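PDB 4YAG: C alpha-dehydrogenase from Sphingobium sp. SYK-6, which probably oxidises an alcohol carbon of its substrate with the nicotinamide cofactor NAD as a short-chain dehydrogenase/reductase acting in the lignin beta-aryl ether cleavage pathway. Local coordinates for residues 94-99 and 155-160; 105-110 and 208-213. All coordinates share one frame; numbering follows the deposited sequence.

Contact 1: 94-99 and 155-160; sequences IDPSGP and MAIYAT. With NAI (1,4-dihydronicotinamide adenine dinucleotide), chain C.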
loop_
_atom_site.group_PDB
_atom_site.type_symbol
_atom_site.label_atom_id
_atom_site.label_comp_id
_atom_site.label_asym_id
_atom_site.label_seq_id
_atom_site.Cartn_x
_atom_site.Cartn_y
_atom_site.Cartn_z
ATOM N N ILE A 94 -10.482 -7.804 -5.936
ATOM C CA ILE A 94 -10.292 -9.185 -6.315
ATOM C C ILE A 94 -9.392 -9.871 -5.268
ATOM O O ILE A 94 -8.791 -9.219 -4.415
ATOM C CB ILE A 94 -9.686 -9.333 -7.728
ATOM C CG1 ILE A 94 -8.525 -8.362 -7.975
ATOM C CG2 ILE A 94 -10.750 -9.110 -8.802
ATOM C CD1 ILE A 94 -7.201 -8.775 -7.314
ATOM N N ASP A 95 -9.349 -11.199 -5.342
ATOM C CA ASP A 95 -8.512 -12.025 -4.452
ATOM C C ASP A 95 -7.313 -12.540 -5.233
ATOM O O ASP A 95 -7.454 -13.470 -6.039
ATOM C CB ASP A 95 -9.339 -13.223 -3.964
ATOM C CG ASP A 95 -8.590 -14.080 -2.956
ATOM O OD1 ASP A 95 -7.414 -13.776 -2.718
ATOM O OD2 ASP A 95 -9.201 -15.019 -2.395
ATOM N N PRO A 96 -6.124 -11.974 -4.981
ATOM C CA PRO A 96 -4.869 -12.315 -5.656
ATOM C C PRO A 96 -4.015 -13.304 -4.838
ATOM O O PRO A 96 -2.806 -13.384 -5.025
ATOM C CB PRO A 96 -4.173 -10.964 -5.725
ATOM C CG PRO A 96 -4.547 -10.326 -4.448
ATOM C CD PRO A 96 -5.935 -10.806 -4.097
ATOM N N SER A 97 -4.648 -14.032 -3.939
ATOM C CA SER A 97 -3.934 -14.892 -2.996
ATOM C C SER A 97 -3.439 -16.174 -3.629
ATOM O O SER A 97 -3.965 -16.647 -4.650
ATOM C CB SER A 97 -4.821 -15.211 -1.796
ATOM O OG SER A 97 -5.169 -14.016 -1.095
ATOM N N GLY A 98 -2.426 -16.756 -2.998
ATOM C CA GLY A 98 -1.878 -18.020 -3.440
ATOM C C GLY A 98 -0.543 -18.238 -2.772
ATOM O O GLY A 98 -0.024 -17.350 -2.071
ATOM N N PRO A 99 0.050 -19.406 -3.020
ATOM C CA PRO A 99 1.336 -19.714 -2.390
ATOM C C PRO A 99 2.367 -18.631 -2.719
ATOM O O PRO A 99 2.570 -18.282 -3.882
ATOM C CB PRO A 99 1.704 -21.059 -3.014
ATOM C CG PRO A 99 0.392 -21.665 -3.387
ATOM C CD PRO A 99 -0.436 -20.511 -3.853
ATOM N N MET A 155 -1.649 -14.601 1.714
ATOM C CA MET A 155 -2.488 -13.416 1.489
ATOM C C MET A 155 -1.679 -12.124 1.412
ATOM O O MET A 155 -2.211 -11.038 1.609
ATOM C CB MET A 155 -3.520 -13.307 2.608
ATOM C CG MET A 155 -4.272 -14.614 2.812
ATOM S SD MET A 155 -6.055 -14.462 2.810
ATOM C CE MET A 155 -6.495 -16.053 3.510
ATOM N N ALA A 156 -0.394 -12.224 1.099
ATOM C CA ALA A 156 0.465 -11.043 1.143
ATOM C C ALA A 156 0.005 -9.917 0.228
ATOM O O ALA A 156 -0.004 -8.754 0.625
ATOM C CB ALA A 156 1.892 -11.399 0.816
ATOM N N ILE A 157 -0.327 -10.245 -1.019
ATOM C CA ILE A 157 -0.648 -9.198 -1.991
ATOM C C ILE A 157 -1.952 -8.486 -1.596
ATOM O O ILE A 157 -2.071 -7.252 -1.676
ATOM C CB ILE A 157 -0.728 -9.780 -3.406
ATOM C CG1 ILE A 157 0.612 -10.404 -3.796
ATOM C CG2 ILE A 157 -1.110 -8.685 -4.406
ATOM C CD1 ILE A 157 0.598 -11.151 -5.119
ATOM N N TYR A 158 -2.923 -9.281 -1.163
ATOM C CA TYR A 158 -4.218 -8.779 -0.724
ATOM C C TYR A 158 -4.054 -7.891 0.497
ATOM O O TYR A 158 -4.505 -6.752 0.519
ATOM C CB TYR A 158 -5.125 -9.947 -0.360
ATOM C CG TYR A 158 -6.571 -9.555 -0.132
ATOM C CD1 TYR A 158 -7.392 -9.233 -1.202
ATOM C CD2 TYR A 158 -7.116 -9.542 1.132
ATOM C CE1 TYR A 158 -8.732 -8.906 -1.009
ATOM C CE2 TYR A 158 -8.459 -9.203 1.334
ATOM C CZ TYR A 158 -9.250 -8.895 0.266
ATOM O OH TYR A 158 -10.578 -8.572 0.482
ATOM N N ALA A 159 -3.387 -8.408 1.529
ATOM C CA ALA A 159 -3.245 -7.656 2.769
ATOM C C ALA A 159 -2.516 -6.335 2.580
ATOM O O ALA A 159 -2.887 -5.321 3.167
ATOM C CB ALA A 159 -2.527 -8.479 3.785
ATOM N N THR A 160 -1.446 -6.375 1.796
ATOM C CA THR A 160 -0.615 -5.207 1.552
ATOM C C THR A 160 -1.436 -4.079 0.930
ATOM O O THR A 160 -1.386 -2.937 1.350
ATOM C CB THR A 160 0.595 -5.587 0.657
ATOM O OG1 THR A 160 1.440 -6.522 1.349
ATOM C CG2 THR A 160 1.430 -4.382 0.271
HETATM P PA NAI C . -17.684 -9.650 -5.776
HETATM O O1A NAI C . -16.753 -10.329 -6.741
HETATM O O2A NAI C . -19.026 -10.313 -5.535
HETATM O O5B NAI C . -17.934 -8.161 -6.216
HETATM C C5B NAI C . -16.888 -7.420 -6.775
HETATM C C4B NAI C . -17.308 -6.924 -8.101
HETATM O O4B NAI C . -16.204 -6.061 -8.525
HETATM C C3B NAI C . -17.532 -7.932 -9.139
HETATM O O3B NAI C . -18.812 -7.778 -9.785
HETATM C C2B NAI C . -16.417 -7.777 -10.052
HETATM O O2B NAI C . -16.719 -8.138 -11.408
HETATM C C1B NAI C . -16.001 -6.382 -9.906
HETATM N N9A NAI C . -14.637 -6.136 -10.293
HETATM C C8A NAI C . -13.522 -6.907 -10.039
HETATM N N7A NAI C . -12.442 -6.363 -10.616
HETATM C C5A NAI C . -12.818 -5.210 -11.254
HETATM C C6A NAI C . -12.178 -4.227 -12.012
HETATM N N6A NAI C . -10.816 -4.360 -12.315
HETATM N N1A NAI C . -12.885 -3.179 -12.506
HETATM C C2A NAI C . -14.215 -3.082 -12.267
HETATM N N3A NAI C . -14.880 -3.999 -11.549
HETATM C C4A NAI C . -14.217 -5.063 -11.043
HETATM O O3 NAI C . -16.860 -9.620 -4.421
HETATM P PN NAI C . -17.033 -8.723 -3.093
HETATM O O1N NAI C . -18.396 -8.049 -3.008
HETATM O O2N NAI C . -16.742 -9.670 -1.956
HETATM O O5D NAI C . -15.872 -7.621 -3.245
HETATM C C5D NAI C . -16.093 -6.238 -2.953
HETATM C C4D NAI C . -14.972 -5.715 -2.131
HETATM O O4D NAI C . -15.093 -6.281 -0.775
HETATM C C3D NAI C . -13.637 -6.075 -2.615
HETATM O O3D NAI C . -12.793 -4.905 -2.582
HETATM C C2D NAI C . -13.144 -7.091 -1.688
HETATM O O2D NAI C . -11.713 -7.084 -1.624
HETATM C C1D NAI C . -13.727 -6.714 -0.414
HETATM N N1N NAI C . -13.863 -7.668 0.623
HETATM C C2N NAI C . -14.722 -8.739 0.566
HETATM C C3N NAI C . -14.812 -9.605 1.644
HETATM C C7N NAI C . -15.737 -10.773 1.610
HETATM O O7N NAI C . -15.733 -11.647 2.503
HETATM N N7N NAI C . -16.723 -10.814 0.532
HETATM C C4N NAI C . -14.061 -9.415 2.792
HETATM C C5N NAI C . -13.244 -8.302 2.855
HETATM C C6N NAI C . -13.158 -7.439 1.793
HETATM O O HOH W 1 -0.782 -13.039 -2.393
HETATM O O HOH W 2 -3.033 -12.080 -1.538
#
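Pro96 and Ser97 pack on Met155, Ile157 and Tyr158 in a buried packing contact, supplemented by two waters, that sets the loop following strand 87-90 against the first turn of helix 156-177, beside the bound NADH. The Pro96 ring does most of the apolar packing: its CG lies 3.8 Å from CG2 of Ile157, and its CD approaches CD1 of Tyr158 obliquely at 3.6 Å, the two side chains crossing at about a right angle. CG of Tyr158 stands anti to the backbone N (chi1 -169°), and from there the ring runs past Pro96 to the cofactor. Ile94 O sits in the plane of this ring at its edge, 3.4 Å from CE1, and also accepts a hydrogen bond from Asn115. Beyond, Tyr158 OH and the ribose hydroxyl O2D of NADH are hydrogen-bonded at 2.8 Å. Tyr158 and Lys162 form the YxxxK pair of the short-chain dehydrogenase/reductase Rossmann fold, in which the tyrosine is the usual catalytic residue. A phenylalanine at Tyr158 would probably keep the packing against Pro96 but leave O2D without this mate and the ribose less firmly placed. Ser97 handles the polar side, its OG lying against CA and, at 4.0 Å, SD of Met155. Asp95 OD1 receives both Ser97 OG, through its syn lone pair, and Ser97 N, from 38° above the carboxylate plane; the latter bond closes an Asx turn. One water donates to Ser97 OG at 2.9 Å and accepts from Tyr158 N at 2.8 Å. Another accepts from Ile157 N and donates only weakly to Pro96 O.

Contact 2: 105-110 and 208-213; sequences YQDWDY and AGSGLA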
loop_
_atom_site.group_PDB
_atom_site.type_symbol
_atom_site.label_atom_id
_atom_site.label_comp_id
_atom_site.label_asym_id
_atom_site.label_seq_id
_atom_site.Cartn_x
_atom_site.Cartn_y
_atom_site.Cartn_z
ATOM N N TYR A 105 5.651 -11.156 -10.636
ATOM C CA TYR A 105 5.444 -9.733 -10.769
ATOM C C TYR A 105 4.051 -9.432 -11.335
ATOM O O TYR A 105 3.428 -8.470 -10.938
ATOM C CB TYR A 105 6.516 -9.122 -11.667
ATOM C CG TYR A 105 7.837 -8.767 -10.991
ATOM C CD1 TYR A 105 7.874 -8.046 -9.809
ATOM C CD2 TYR A 105 9.047 -9.134 -11.576
ATOM C CE1 TYR A 105 9.097 -7.692 -9.204
ATOM C CE2 TYR A 105 10.261 -8.789 -10.981
ATOM C CZ TYR A 105 10.273 -8.061 -9.819
ATOM O OH TYR A 105 11.482 -7.700 -9.233
ATOM N N GLN A 106 3.560 -10.273 -12.236
ATOM C CA GLN A 106 2.229 -10.047 -12.792
ATOM C C GLN A 106 1.172 -10.112 -11.700
ATOM O O GLN A 106 0.208 -9.351 -11.731
ATOM C CB GLN A 106 1.891 -11.047 -13.897
ATOM C CG GLN A 106 2.501 -10.733 -15.256
ATOM C CD GLN A 106 1.668 -9.733 -16.036
ATOM O OE1 GLN A 106 1.574 -8.569 -15.651
ATOM N NE2 GLN A 106 1.015 -10.197 -17.114
ATOM N N ASP A 107 1.337 -11.033 -10.757
ATOM C CA ASP A 107 0.406 -11.152 -9.654
ATOM C C ASP A 107 0.459 -9.944 -8.715
ATOM O O ASP A 107 -0.577 -9.423 -8.284
ATOM C CB ASP A 107 0.652 -12.467 -8.920
ATOM C CG ASP A 107 0.460 -13.660 -9.825
ATOM O OD1 ASP A 107 -0.565 -13.681 -10.546
ATOM O OD2 ASP A 107 1.323 -14.571 -9.868
ATOM N N TRP A 108 1.657 -9.456 -8.407
ATOM C CA TRP A 108 1.794 -8.220 -7.630
ATOM C C TRP A 108 1.155 -7.038 -8.348
ATOM O O TRP A 108 0.391 -6.284 -7.764
ATOM C CB TRP A 108 3.270 -7.912 -7.378
ATOM C CG TRP A 108 3.791 -8.576 -6.131
ATOM C CD1 TRP A 108 4.645 -9.629 -6.054
ATOM C CD2 TRP A 108 3.462 -8.221 -4.791
ATOM N NE1 TRP A 108 4.876 -9.949 -4.732
ATOM C CE2 TRP A 108 4.157 -9.094 -3.942
ATOM C CE3 TRP A 108 2.657 -7.234 -4.226
ATOM C CZ2 TRP A 108 4.046 -9.017 -2.555
ATOM C CZ3 TRP A 108 2.547 -7.166 -2.867
ATOM C CH2 TRP A 108 3.240 -8.047 -2.047
ATOM N N ASP A 109 1.462 -6.901 -9.627
ATOM C CA ASP A 109 0.942 -5.784 -10.391
ATOM C C ASP A 109 -0.578 -5.826 -10.474
ATOM O O ASP A 109 -1.230 -4.808 -10.329
ATOM C CB ASP A 109 1.583 -5.747 -11.768
ATOM C CG ASP A 109 3.052 -5.331 -11.722
ATOM O OD1 ASP A 109 3.483 -4.751 -10.700
ATOM O OD2 ASP A 109 3.758 -5.559 -12.721
ATOM N N TYR A 110 -1.124 -7.009 -10.702
ATOM C CA TYR A 110 -2.578 -7.198 -10.709
ATOM C C TYR A 110 -3.208 -6.833 -9.382
ATOM O O TYR A 110 -4.155 -6.047 -9.303
ATOM C CB TYR A 110 -2.838 -8.660 -10.997
ATOM C CG TYR A 110 -4.238 -9.202 -10.750
ATOM C CD1 TYR A 110 -5.364 -8.532 -11.188
ATOM C CD2 TYR A 110 -4.406 -10.426 -10.123
ATOM C CE1 TYR A 110 -6.614 -9.063 -10.983
ATOM C CE2 TYR A 110 -5.647 -10.965 -9.930
ATOM C CZ TYR A 110 -6.749 -10.286 -10.361
ATOM O OH TYR A 110 -7.991 -10.861 -10.175
ATOM N N ALA A 208 -1.024 -13.449 -18.599
ATOM C CA ALA A 208 0.188 -14.122 -19.069
ATOM C C ALA A 208 1.288 -13.974 -18.037
ATOM O O ALA A 208 1.598 -12.870 -17.617
ATOM C CB ALA A 208 0.639 -13.546 -20.389
ATOM N N GLY A 209 1.881 -15.076 -17.612
ATOM C CA GLY A 209 2.977 -14.975 -16.663
ATOM C C GLY A 209 2.561 -14.941 -15.212
ATOM O O GLY A 209 3.406 -14.800 -14.335
ATOM N N SER A 210 1.265 -15.056 -14.946
ATOM C CA SER A 210 0.792 -15.261 -13.580
ATOM C C SER A 210 1.272 -16.612 -13.074
ATOM O O SER A 210 1.406 -17.575 -13.844
ATOM C CB SER A 210 -0.733 -15.217 -13.532
ATOM O OG SER A 210 -1.226 -15.602 -12.260
ATOM N N GLY A 211 1.540 -16.693 -11.779
ATOM C CA GLY A 211 1.862 -17.972 -11.185
ATOM C C GLY A 211 0.728 -18.611 -10.405
ATOM O O GLY A 211 0.931 -19.644 -9.782
ATOM N N LEU A 212 -0.461 -18.013 -10.452
ATOM C CA LEU A 212 -1.543 -18.385 -9.540
ATOM C C LEU A 212 -2.803 -18.894 -10.251
ATOM O O LEU A 212 -3.870 -18.950 -9.651
ATOM C CB LEU A 212 -1.913 -17.178 -8.668
ATOM C CG LEU A 212 -0.774 -16.696 -7.777
ATOM C CD1 LEU A 212 -1.162 -15.454 -7.004
ATOM C CD2 LEU A 212 -0.309 -17.806 -6.832
ATOM N N ALA A 213 -2.700 -19.269 -11.516
ATOM C CA ALA A 213 -3.877 -19.754 -12.230
ATOM C C ALA A 213 -4.493 -20.952 -11.512
ATOM O O ALA A 213 -5.714 -21.064 -11.423
ATOM C CB ALA A 213 -3.528 -20.112 -13.654
#
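Three hydrogen bonds tie Gln106 and Asp107, in the first turn of helix 105-133, to Ala208, Ser210 and Gly211 in the loop that leads into helix 213-219. Two of them converge on one carboxylate. Ser210 OG donates to Asp107 OD1 at 2.7 Å, and Gly211 N donates to Asp107 OD2 at 2.9 Å with an N-H...O angle of 167°. Each oxygen accepts through its syn lone pair, so the two bonds grip the carboxylate and would hold its rotation about CB-CG. The serine hydroxyl is itself placed by an ST turn, accepting from Leu212 N at 3.1 Å; its OG stands anti to the backbone N (chi1 172°), which puts it in front of the aspartate. The third bond comes from the side-chain amide of Gln106: NE2 meets Ala208 O at 2.8 Å, nearly straight, with the acceptor lying almost in the amide plane and the donor in the carbonyl plane. NE2 also donates to Arg205 O, so this amide holds two loop carbonyls. The glutamine chain bends at chi2, and its CG also lies 3.3 Å from Ala208 O.

The loop belongs to the region after the sixth strand of the Rossmann sheet, which in short-chain dehydrogenases commonly flanks the substrate site. Charge adds to the hydrogen bonding, for Asp107 OD1 also makes a salt bridge with Arg202, while OD2 accepts from Thr104 N; this crowd of donors is likely to stabilise the aspartate as an anion.

Van der Waals contact comes from Leu212, the N-cap residue of helix 213-219, whose side chain crosses that of Asp107 obliquely, with CD1 3.7 Å from Asp107 CG and CG 3.6 Å from OD2.

In the fold
The two contacts have centres about 11 Å apart, on the same side of the chain's centre, and their segments alternate along the sequence: 94-99, 105-110, 155-160, then 208-213. Helix 105-133 and helix 156-177 meet between them, where Trp108 packs on Ile157. Leu212 packs on Pro96 and Gly98 of the 94-99 loop, while Tyr110 reaches Ile94. Contact 1 lies at the cofactor and contact 2 further out, with the Leu212 side chain about 9 Å from that of Tyr158. Both touch the second subunit. The 208-213 loop thus packs on the 94-99 loop, whose Ile94 lines the NADH pocket.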